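Local coordinates for protein beta-porphyranase A (Bacteroides plebeius, PDB 4AW7) that hydrolyses the sulfated red-seaweed polysaccharide porphyran between beta-D-galactose and alpha-L-galactose-6-sulfate, releasing mostly disaccharides, at residues V24-R29 with K416-V421; P442-S447 with L458-S463; K483-S486 with S490-F493. One frame throughout, in Å; residues are numbered along the deposited sequence.

Interaction 1 (V24-R29 with K416-V421); sequences VDYNTR and KDVSNV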
ATOM      1  N   VAL A  24      13.180 -19.141   8.903  1.00 15.44           N
ATOM      2  CA  VAL A  24      12.414 -19.517   7.729  1.00 14.50           C
ATOM      3  C   VAL A  24      12.118 -21.011   7.827  1.00 14.14           C
ATOM      4  O   VAL A  24      13.025 -21.793   8.097  1.00 16.76           O
ATOM      5  CB  VAL A  24      13.179 -19.251   6.402  1.00 15.12           C
ATOM      6  CG1 VAL A  24      12.352 -19.593   5.170  1.00 16.00           C
ATOM      7  CG2 VAL A  24      13.667 -17.803   6.329  1.00 18.67           C
ATOM      8  N   ASP A  25      10.879 -21.417   7.588  1.00 13.26           N
ATOM      9  CA  ASP A  25      10.523 -22.829   7.522  1.00 12.92           C
ATOM     10  C   ASP A  25       9.906 -23.094   6.165  1.00 12.44           C
ATOM     11  O   ASP A  25       8.704 -22.891   5.968  1.00 12.41           O
ATOM     12  CB  ASP A  25       9.590 -23.227   8.635  1.00 14.73           C
ATOM     13  CG  ASP A  25       9.290 -24.705   8.642  1.00 16.54           C
ATOM     14  OD1 ASP A  25       9.799 -25.427   7.760  1.00 17.03           O
ATOM     15  OD2 ASP A  25       8.477 -25.072   9.508  1.00 24.41           O
ATOM     16  N   TYR A  26      10.734 -23.532   5.216  1.00 12.10           N
ATOM     17  CA  TYR A  26      10.254 -23.787   3.886  1.00 12.49           C
ATOM     18  C   TYR A  26       9.425 -25.064   3.764  1.00 12.58           C
ATOM     19  O   TYR A  26       8.922 -25.358   2.679  1.00 14.00           O
ATOM     20  CB  TYR A  26      11.395 -23.724   2.830  1.00 13.26           C
ATOM     21  CG  TYR A  26      12.534 -24.689   3.128  1.00 13.94           C
ATOM     22  CD1 TYR A  26      12.435 -26.055   2.821  1.00 16.12           C
ATOM     23  CD2 TYR A  26      13.715 -24.248   3.725  1.00 15.91           C
ATOM     24  CE1 TYR A  26      13.470 -26.941   3.103  1.00 18.09           C
ATOM     25  CE2 TYR A  26      14.743 -25.120   4.019  1.00 17.88           C
ATOM     26  CZ  TYR A  26      14.627 -26.463   3.703  1.00 17.93           C
ATOM     27  OH  TYR A  26      15.680 -27.314   4.000  1.00 21.81           O
ATOM     28  N   ASN A  27       9.294 -25.811   4.858  1.00 12.61           N
ATOM     29  CA  ASN A  27       8.385 -26.948   4.902  1.00 13.16           C
ATOM     30  C   ASN A  27       7.012 -26.613   5.448  1.00 12.36           C
ATOM     31  O   ASN A  27       6.158 -27.474   5.525  1.00 12.95           O
ATOM     32  CB  ASN A  27       9.009 -28.085   5.739  1.00 14.67           C
ATOM     33  CG  ASN A  27      10.278 -28.604   5.116  1.00 19.56           C
ATOM     34  OD1 ASN A  27      11.356 -28.369   5.649  1.00 25.52           O
ATOM     35  ND2 ASN A  27      10.172 -29.172   3.923  1.00 24.44           N
ATOM     36  N   THR A  28       6.777 -25.343   5.781  1.00 11.79           N
ATOM     37  CA  THR A  28       5.449 -24.896   6.227  1.00 10.91           C
ATOM     38  C   THR A  28       4.954 -23.843   5.261  1.00 10.52           C
ATOM     39  O   THR A  28       5.578 -22.792   5.127  1.00 10.69           O
ATOM     40  CB  THR A  28       5.515 -24.358   7.657  1.00 11.69           C
ATOM     41  OG1 THR A  28       5.914 -25.425   8.528  1.00 13.34           O
ATOM     42  CG2 THR A  28       4.163 -23.830   8.126  1.00 12.67           C
ATOM     43  N   ARG A  29       3.855 -24.139   4.585  1.00  9.44           N
ATOM     44  CA  ARG A  29       3.232 -23.183   3.699  1.00 10.23           C
ATOM     45  C   ARG A  29       2.484 -22.136   4.534  1.00  9.56           C
ATOM     46  O   ARG A  29       1.800 -22.507   5.478  1.00 11.46           O
ATOM     47  CB  ARG A  29       2.291 -23.911   2.746  1.00 10.85           C
ATOM     48  CG  ARG A  29       1.545 -23.006   1.794  1.00 12.20           C
ATOM     49  CD  ARG A  29       0.954 -23.737   0.643  1.00 14.18           C
ATOM     50  NE  ARG A  29       0.121 -24.886   1.053  1.00 16.38           N
ATOM     51  CZ  ARG A  29      -0.794 -25.457   0.282  1.00 20.02           C
ATOM     52  NH1 ARG A  29      -1.046 -24.991  -0.946  1.00 21.30           N
ATOM     53  NH2 ARG A  29      -1.521 -26.445   0.796  1.00 22.55           N
ATOM     54  N   LYS A 416      19.386 -28.011   4.805  1.00 22.10           N
ATOM     55  CA  LYS A 416      19.897 -29.224   4.139  1.00 22.74           C
ATOM     56  C   LYS A 416      19.456 -29.364   2.684  1.00 22.30           C
ATOM     57  O   LYS A 416      20.194 -29.927   1.851  1.00 24.32           O
ATOM     58  CB  LYS A 416      19.522 -30.476   4.962  1.00 23.31           C
ATOM     59  CG  LYS A 416      18.093 -30.977   4.769  1.00 26.26           C
ATOM     60  CD  LYS A 416      17.725 -32.084   5.755  1.00 29.92           C
ATOM     61  CE  LYS A 416      16.298 -32.554   5.547  1.00 31.23           C
ATOM     62  NZ  LYS A 416      16.081 -33.163   4.196  1.00 31.89           N
ATOM     63  N   ASP A 417      18.255 -28.871   2.369  1.00 21.67           N
ATOM     64  CA  ASP A 417      17.635 -29.034   1.056  1.00 21.75           C
ATOM     65  C   ASP A 417      17.915 -27.873   0.103  1.00 20.54           C
ATOM     66  O   ASP A 417      17.392 -27.846  -1.008  1.00 21.16           O
ATOM     67  CB  ASP A 417      16.114 -29.159   1.243  1.00 22.24           C
ATOM     68  CG  ASP A 417      15.751 -30.225   2.237  1.00 24.52           C
ATOM     69  OD1 ASP A 417      16.045 -31.408   1.953  1.00 27.49           O
ATOM     70  OD2 ASP A 417      15.207 -29.886   3.311  1.00 27.35           O
ATOM     71  N   VAL A 418      18.709 -26.899   0.544  1.00 20.62           N
ATOM     72  CA  VAL A 418      18.915 -25.638  -0.180  1.00 20.24           C
ATOM     73  C   VAL A 418      20.340 -25.603  -0.748  1.00 20.37           C
ATOM     74  O   VAL A 418      21.284 -26.067  -0.102  1.00 23.01           O
ATOM     75  CB  VAL A 418      18.622 -24.466   0.767  1.00 20.27           C
ATOM     76  CG1 VAL A 418      18.915 -23.101   0.092  1.00 21.30           C
ATOM     77  CG2 VAL A 418      17.154 -24.556   1.182  1.00 21.14           C
ATOM     78  N   SER A 419      20.466 -25.089  -1.962  1.00 18.34           N
ATOM     79  CA  SER A 419      21.751 -25.014  -2.662  1.00 17.90           C
ATOM     80  C   SER A 419      21.755 -23.880  -3.670  1.00 16.65           C
ATOM     81  O   SER A 419      20.724 -23.264  -3.902  1.00 15.68           O
ATOM     82  CB  SER A 419      22.023 -26.340  -3.401  1.00 18.74           C
ATOM     83  OG  SER A 419      21.080 -26.567  -4.448  1.00 19.92           O
ATOM     84  N   ASN A 420      22.900 -23.622  -4.300  1.00 15.83           N
ATOM     85  CA  ASN A 420      22.996 -22.624  -5.367  1.00 15.86           C
ATOM     86  C   ASN A 420      22.404 -21.262  -4.962  1.00 14.76           C
ATOM     87  O   ASN A 420      21.543 -20.687  -5.633  1.00 16.33           O
ATOM     88  CB  ASN A 420      22.383 -23.143  -6.638  1.00 17.85           C
ATOM     89  CG  ASN A 420      23.069 -24.387  -7.106  1.00 21.35           C
ATOM     90  OD1 ASN A 420      24.295 -24.514  -6.954  1.00 26.36           O
ATOM     91  ND2 ASN A 420      22.301 -25.335  -7.605  1.00 27.03           N
ATOM     92  N   VAL A 421      22.888 -20.764  -3.847  1.00 13.87           N
ATOM     93  CA  VAL A 421      22.413 -19.502  -3.291  1.00 13.30           C
ATOM     94  C   VAL A 421      23.037 -18.316  -4.018  1.00 13.39           C
ATOM     95  O   VAL A 421      24.262 -18.230  -4.215  1.00 14.29           O
ATOM     96  CB  VAL A 421      22.726 -19.415  -1.784  1.00 13.54           C
ATOM     97  CG1 VAL A 421      22.199 -18.114  -1.185  1.00 15.29           C
ATOM     98  CG2 VAL A 421      22.137 -20.635  -1.015  1.00 16.35           C
TER
HETATM   99  O   HOH W   1      12.843 -30.933   4.108  1.00 39.65           O
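K416 meets Y26 through its backbone: the K416 N atom stands 3.9 Å from Y26 OH. Its long side chain curls back to its own neighbour. K416 NZ makes a salt bridge to D417 OD1 at 2.8 Å, arriving on the syn side and close to the carboxylate plane.

D417 carries the polar part of the contact, on its other oxygen. Y26 OH donates to D417 OD2 over 2.7 Å, on the anti side and 22° out of the carboxylate plane. OD2 lies in the plane of the tyrosine ring, at its edge. Ring and carboxylate are turned 89° against each other. A water also donates to D417 OD2, at 2.7 Å, and accepts a weak bond from N27 ND2. Y26 and N27 are the middle residues of a type I beta turn from D25 to T28. D25 braces this turn: its OD1 takes the backbone N of N27 in an Asx turn, and its OD2 takes T28 OG1. K412 pairs with the same carboxylate.

V418 adds the apolar part. Its CG2 sits 3.8 Å from Y26 CE2, approaching the ring obliquely. A chi1 of 57° swings the Y26 ring out from the turn to where D417 and V418 can meet it. V462, on strand 454-462, also touches the ring.

Segment 416-421 belongs to the beta-sandwich domain, where strand 418-419 pairs with 454-462. Strand 21-25, far away in sequence, is built into the same sheet and pairs with 371-377 and 405-410.

Y26 is buried, and the carboxylate of D417 satisfies its hydroxyl. D417 in turn receives the phenol and a water on one oxygen and a lysine on the other. These donors would probably stabilise its negative charge.

Interaction 2 (P442-S447 with L458-S463); sequences PSMPES and LVADVS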
ATOM      1  N   PRO A 442      28.426 -19.479  -1.209  1.00 12.49           N
ATOM      2  CA  PRO A 442      28.591 -20.948  -1.207  1.00 12.66           C
ATOM      3  C   PRO A 442      27.668 -21.722  -0.301  1.00 14.28           C
ATOM      4  O   PRO A 442      27.617 -22.939  -0.353  1.00 15.42           O
ATOM      5  CB  PRO A 442      30.037 -21.104  -0.738  1.00 13.84           C
ATOM      6  CG  PRO A 442      30.311 -19.906   0.048  1.00 14.72           C
ATOM      7  CD  PRO A 442      29.590 -18.791  -0.638  1.00 13.24           C
ATOM      8  N   SER A 443      26.932 -21.005   0.553  1.00 15.51           N
ATOM      9  CA  SER A 443      25.976 -21.605   1.465  1.00 17.58           C
ATOM     10  C   SER A 443      25.026 -20.503   1.908  1.00 18.35           C
ATOM     11  O   SER A 443      25.327 -19.322   1.757  1.00 17.95           O
ATOM     12  CB  SER A 443      26.693 -22.219   2.671  1.00 19.55           C
ATOM     13  OG  SER A 443      27.554 -21.299   3.292  1.00 24.18           O
ATOM     14  N   MET A 444      23.873 -20.882   2.432  1.00 18.88           N
ATOM     15  CA  MET A 444      23.011 -19.874   3.025  1.00 19.41           C
ATOM     16  C   MET A 444      23.770 -19.240   4.171  1.00 19.85           C
ATOM     17  O   MET A 444      24.310 -19.945   5.007  1.00 20.49           O
ATOM     18  CB  MET A 444      21.732 -20.489   3.566  1.00 20.51           C
ATOM     19  CG  MET A 444      20.728 -19.429   3.970  1.00 23.05           C
ATOM     20  SD  MET A 444      20.031 -18.549   2.559  1.00 26.24           S
ATOM     21  CE  MET A 444      19.511 -19.875   1.619  1.00 26.68           C
ATOM     22  N   PRO A 445      23.789 -17.905   4.250  1.00 19.48           N
ATOM     23  CA  PRO A 445      24.562 -17.314   5.351  1.00 20.56           C
ATOM     24  C   PRO A 445      24.023 -17.612   6.760  1.00 19.60           C
ATOM     25  O   PRO A 445      22.821 -17.735   6.941  1.00 20.14           O
ATOM     26  CB  PRO A 445      24.469 -15.830   5.063  1.00 21.44           C
ATOM     27  CG  PRO A 445      24.186 -15.724   3.609  1.00 23.92           C
ATOM     28  CD  PRO A 445      23.312 -16.895   3.296  1.00 20.64           C
ATOM     29  N   GLU A 446      24.933 -17.733   7.729  1.00 18.82           N
ATOM     30  CA  GLU A 446      24.609 -17.946   9.145  1.00 18.74           C
ATOM     31  C   GLU A 446      23.963 -16.673   9.692  1.00 17.60           C
ATOM     32  O   GLU A 446      23.028 -16.711  10.492  1.00 17.13           O
ATOM     33  CB  GLU A 446      25.862 -18.294   9.957  1.00 20.09           C
ATOM     34  N   SER A 447      24.527 -15.556   9.275  1.00 16.85           N
ATOM     35  CA  SER A 447      23.958 -14.260   9.600  1.00 18.13           C
ATOM     36  C   SER A 447      24.228 -13.316   8.441  1.00 18.51           C
ATOM     37  O   SER A 447      25.140 -13.530   7.618  1.00 19.91           O
ATOM     38  CB  SER A 447      24.539 -13.713  10.910  1.00 19.13           C
ATOM     39  OG  SER A 447      25.913 -13.413  10.784  1.00 22.35           O
ATOM     40  N   LEU A 458      17.625 -13.175  -1.331  1.00  9.20           N
ATOM     41  CA  LEU A 458      18.367 -14.408  -1.540  1.00  9.71           C
ATOM     42  C   LEU A 458      17.526 -15.344  -2.398  1.00 10.26           C
ATOM     43  O   LEU A 458      16.325 -15.519  -2.156  1.00 10.75           O
ATOM     44  CB  LEU A 458      18.619 -15.062  -0.197  1.00 10.69           C
ATOM     45  CG  LEU A 458      19.521 -14.299   0.774  1.00 12.76           C
ATOM     46  CD1 LEU A 458      19.342 -14.780   2.199  1.00 16.98           C
ATOM     47  CD2 LEU A 458      20.963 -14.463   0.376  1.00 18.34           C
ATOM     48  N   VAL A 459      18.165 -15.930  -3.412  1.00 11.50           N
ATOM     49  CA  VAL A 459      17.520 -16.846  -4.350  1.00 12.44           C
ATOM     50  C   VAL A 459      18.294 -18.145  -4.267  1.00 13.44           C
ATOM     51  O   VAL A 459      19.533 -18.148  -4.319  1.00 15.68           O
ATOM     52  CB  VAL A 459      17.515 -16.307  -5.783  1.00 13.49           C
ATOM     53  CG1 VAL A 459      16.769 -17.287  -6.739  1.00 16.27           C
ATOM     54  CG2 VAL A 459      16.960 -14.913  -5.817  1.00 14.96           C
ATOM     55  N   ALA A 460      17.586 -19.248  -4.105  1.00 12.94           N
ATOM     56  CA  ALA A 460      18.271 -20.538  -3.971  1.00 14.61           C
ATOM     57  C   ALA A 460      17.447 -21.648  -4.571  1.00 14.69           C
ATOM     58  O   ALA A 460      16.234 -21.503  -4.769  1.00 14.80           O
ATOM     59  CB  ALA A 460      18.514 -20.822  -2.497  1.00 14.94           C
ATOM     60  N   ASP A 461      18.099 -22.778  -4.856  1.00 14.94           N
ATOM     61  CA  ASP A 461      17.392 -23.992  -5.228  1.00 14.93           C
ATOM     62  C   ASP A 461      17.037 -24.727  -3.992  1.00 15.73           C
ATOM     63  O   ASP A 461      17.783 -24.728  -3.026  1.00 17.66           O
ATOM     64  CB  ASP A 461      18.245 -24.927  -6.111  1.00 15.46           C
ATOM     65  CG  ASP A 461      18.599 -24.346  -7.454  1.00 18.01           C
ATOM     66  OD1 ASP A 461      17.916 -23.450  -7.931  1.00 23.78           O
ATOM     67  OD2 ASP A 461      19.582 -24.849  -8.074  1.00 23.51           O
ATOM     68  N   VAL A 462      15.860 -25.345  -4.007  1.00 17.16           N
ATOM     69  CA  VAL A 462      15.383 -26.090  -2.866  1.00 18.61           C
ATOM     70  C   VAL A 462      14.791 -27.385  -3.402  1.00 21.70           C
ATOM     71  O   VAL A 462      14.043 -27.386  -4.372  1.00 22.08           O
ATOM     72  CB  VAL A 462      14.338 -25.250  -2.023  1.00 18.10           C
ATOM     73  CG1 VAL A 462      13.134 -24.797  -2.856  1.00 19.73           C
ATOM     74  CG2 VAL A 462      13.908 -26.049  -0.809  1.00 20.57           C
ATOM     75  N   SER A 463      15.147 -28.484  -2.768  1.00 25.33           N
ATOM     76  CA  SER A 463      14.778 -29.801  -3.295  1.00 28.43           C
ATOM     77  C   SER A 463      13.675 -30.499  -2.516  1.00 30.81           C
ATOM     78  O   SER A 463      13.233 -31.591  -2.946  1.00 32.63           O
ATOM     79  CB  SER A 463      16.011 -30.707  -3.335  1.00 28.29           C
ATOM     80  OG  SER A 463      16.593 -30.832  -2.049  1.00 29.55           O
TER
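M444 lays its thioether across two side chains of strand 454-462. The side chain leaves with CG anti to the backbone N (chi1 -170°), then bends at both following torsions. This folds it into a compact hook instead of an extended rod. The sulfur is one bump: M444 SD rests 3.8 Å from L458 CD1, and the two side chains cross at a slant. The terminal methyl is the other. M444 CE lies 4.3 Å from A460 CB, over the small side chain of the alanine.

L458 and A460 share one face of the strand, as alternate residues do, while V459 points away to the other face, where it touches R392 and Y394. The strand is central to the beta-sandwich domain, with 392-399 along one edge and 418-419 and 421-429 along the other. The loop with M444 connects strands 433-441 and 447-450 and closes over the face of L458 and A460. V418 and V421 also touch M444.

P445 follows as a shallower bump. Its ring carbon CD approaches L458 CD2 at 4.5 Å, a loose fit.

Interaction 3 (K483-S486 with S490-F493); sequences KPIS and SLSF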
ATOM      1  N   LYS A 483     -10.712   5.434  20.508  1.00 11.35           N
ATOM      2  CA  LYS A 483     -11.081   5.637  21.912  1.00 12.15           C
ATOM      3  C   LYS A 483     -10.135   6.645  22.551  1.00 13.10           C
ATOM      4  O   LYS A 483      -8.935   6.465  22.523  1.00 12.78           O
ATOM      5  CB  LYS A 483     -11.009   4.310  22.674  1.00 13.87           C
ATOM      6  CG  LYS A 483     -11.887   3.191  22.147  1.00 15.34           C
ATOM      7  CD  LYS A 483     -13.332   3.517  22.033  1.00 19.15           C
ATOM      8  CE  LYS A 483     -13.968   3.694  23.397  1.00 22.10           C
ATOM      9  NZ  LYS A 483     -15.478   3.642  23.335  1.00 26.03           N
ATOM     10  N   PRO A 484     -10.673   7.712  23.163  1.00 14.58           N
ATOM     11  CA  PRO A 484      -9.800   8.666  23.826  1.00 15.49           C
ATOM     12  C   PRO A 484      -9.193   8.077  25.079  1.00 14.31           C
ATOM     13  O   PRO A 484      -9.848   7.307  25.780  1.00 16.25           O
ATOM     14  CB  PRO A 484     -10.747   9.793  24.218  1.00 15.86           C
ATOM     15  CG  PRO A 484     -12.059   9.213  24.266  1.00 17.53           C
ATOM     16  CD  PRO A 484     -12.083   8.132  23.227  1.00 16.09           C
ATOM     17  N   ILE A 485      -7.941   8.393  25.317  1.00 13.41           N
ATOM     18  CA  ILE A 485      -7.174   7.856  26.428  1.00 14.45           C
ATOM     19  C   ILE A 485      -7.176   8.816  27.624  1.00 15.14           C
ATOM     20  O   ILE A 485      -6.811   9.980  27.490  1.00 16.41           O
ATOM     21  CB  ILE A 485      -5.726   7.607  26.026  1.00 14.17           C
ATOM     22  CG1 ILE A 485      -5.670   6.602  24.837  1.00 13.11           C
ATOM     23  CG2 ILE A 485      -4.860   7.123  27.219  1.00 15.17           C
ATOM     24  CD1 ILE A 485      -4.314   6.580  24.112  1.00 13.89           C
ATOM     25  N   SER A 486      -7.492   8.286  28.802  1.00 16.35           N
ATOM     26  CA  SER A 486      -7.421   9.048  30.055  1.00 18.13           C
ATOM     27  C   SER A 486      -6.486   8.334  30.990  1.00 17.73           C
ATOM     28  O   SER A 486      -6.417   7.088  30.997  1.00 17.84           O
ATOM     29  CB  SER A 486      -8.794   9.075  30.688  1.00 19.17           C
ATOM     30  OG  SER A 486      -9.658   9.904  29.976  1.00 22.82           O
ATOM     31  N   SER A 490      -8.680   2.103  32.193  1.00 19.27           N
ATOM     32  CA  SER A 490      -8.607   0.965  31.291  1.00 20.12           C
ATOM     33  C   SER A 490      -9.586   1.101  30.126  1.00 18.86           C
ATOM     34  O   SER A 490     -10.714   1.582  30.262  1.00 20.80           O
ATOM     35  CB  SER A 490      -8.887  -0.321  32.082  1.00 20.83           C
ATOM     36  OG  SER A 490      -8.463  -1.463  31.353  1.00 26.87           O
ATOM     37  N   LEU A 491      -9.095   0.693  28.938  1.00 17.12           N
ATOM     38  CA  LEU A 491      -9.888   0.602  27.736  1.00 16.63           C
ATOM     39  C   LEU A 491     -10.040  -0.862  27.343  1.00 15.96           C
ATOM     40  O   LEU A 491      -9.038  -1.592  27.275  1.00 18.39           O
ATOM     41  CB  LEU A 491      -9.211   1.375  26.597  1.00 16.44           C
ATOM     42  CG  LEU A 491      -9.202   2.897  26.762  1.00 17.58           C
ATOM     43  CD1 LEU A 491      -8.422   3.556  25.639  1.00 19.82           C
ATOM     44  CD2 LEU A 491     -10.632   3.459  26.704  1.00 22.47           C
ATOM     45  N   SER A 492     -11.270  -1.243  27.060  1.00 16.02           N
ATOM     46  CA  SER A 492     -11.604  -2.627  26.756  1.00 17.17           C
ATOM     47  C   SER A 492     -11.932  -2.806  25.276  1.00 16.20           C
ATOM     48  O   SER A 492     -12.771  -2.090  24.723  1.00 16.19           O
ATOM     49  CB  SER A 492     -12.811  -3.017  27.593  1.00 18.50           C
ATOM     50  OG  SER A 492     -13.380  -4.239  27.175  1.00 22.85           O
ATOM     51  N   PHE A 493     -11.276  -3.778  24.644  1.00 13.89           N
ATOM     52  CA  PHE A 493     -11.492  -4.093  23.228  1.00 13.56           C
ATOM     53  C   PHE A 493     -11.934  -5.532  23.072  1.00 11.92           C
ATOM     54  O   PHE A 493     -11.091  -6.447  23.258  1.00 13.14           O
ATOM     55  CB  PHE A 493     -10.214  -3.800  22.414  1.00 13.03           C
ATOM     56  CG  PHE A 493      -9.885  -2.328  22.368  1.00 12.71           C
ATOM     57  CD1 PHE A 493      -9.121  -1.755  23.364  1.00 13.77           C
ATOM     58  CD2 PHE A 493     -10.380  -1.522  21.357  1.00 11.93           C
ATOM     59  CE1 PHE A 493      -8.829  -0.392  23.361  1.00 14.46           C
ATOM     60  CE2 PHE A 493     -10.106  -0.185  21.338  1.00 13.12           C
ATOM     61  CZ  PHE A 493      -9.332   0.391  22.341  1.00 14.82           C
TER
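L491 and K483 meet through aliphatic carbon. Both methyls of L491 reach the base of the lysine: L491 CD1 lies 4.0 Å and L491 CD2 4.1 Å from K483 CB. I485 comes to the same leucine at about a right angle, its CG1 4.2 Å from L491 CD1. The leucine's branched end thus reaches from K483, near the end of strand 469-484, to I485 just beyond it.

Carbon also meets backbone oxygen. P484 O lies 4.0 Å from both CD1 and CD2 of L491. Cutting L491 back to an alanine removes both methyls, and is likely to open a gap beside K483 CB and the P484 carbonyl and to lose the apolar contact with I485 CG1.

A third kind pairs aliphatic chain with aromatic ring. K483 CG approaches the far end of F493, 3.8 Å from its CZ, and the two side chains run past each other in opposite directions. The lysine is bent at chi2 (-55°) and chi3 (-68°). These bends carry its ammonium away from the contact, and NZ forms a salt bridge with E480.

The backbones pair with other strands. K483 bonds to V578 in one sheet, and L491 bonds to I569 in the other. The short link between the segments thus crosses from sheet to sheet, as in a beta arch. V578 also packs on L491 and F493.

The chemistry is almost wholly van der Waals. Lysine serves here as a hydrocarbon chain, while its charge is spent on E480. Cohesion between the two strand ends therefore depends on shape more than on directed bonds.

Overall arrangement
Interactions 1 and 2 belong to one region. Their centres are 8 Å apart, and strands 418-419 and 454-462 are neighbours in the same sheet. The two contacts touch through V418 with A460 and through S419 and N420 with D461. Interaction 2 is buried and wholly apolar. Interaction 1 is partly buried and mixes a tyrosine-carboxylate bond and a water with some packing. Interaction 3 lies about 44 and 47 Å away between centres, where the chain passes between two other sheets. It is also partly buried, yet apolar across its segments, and its lysine charge is paired outside them. All three lie away from the substrate and metal sites.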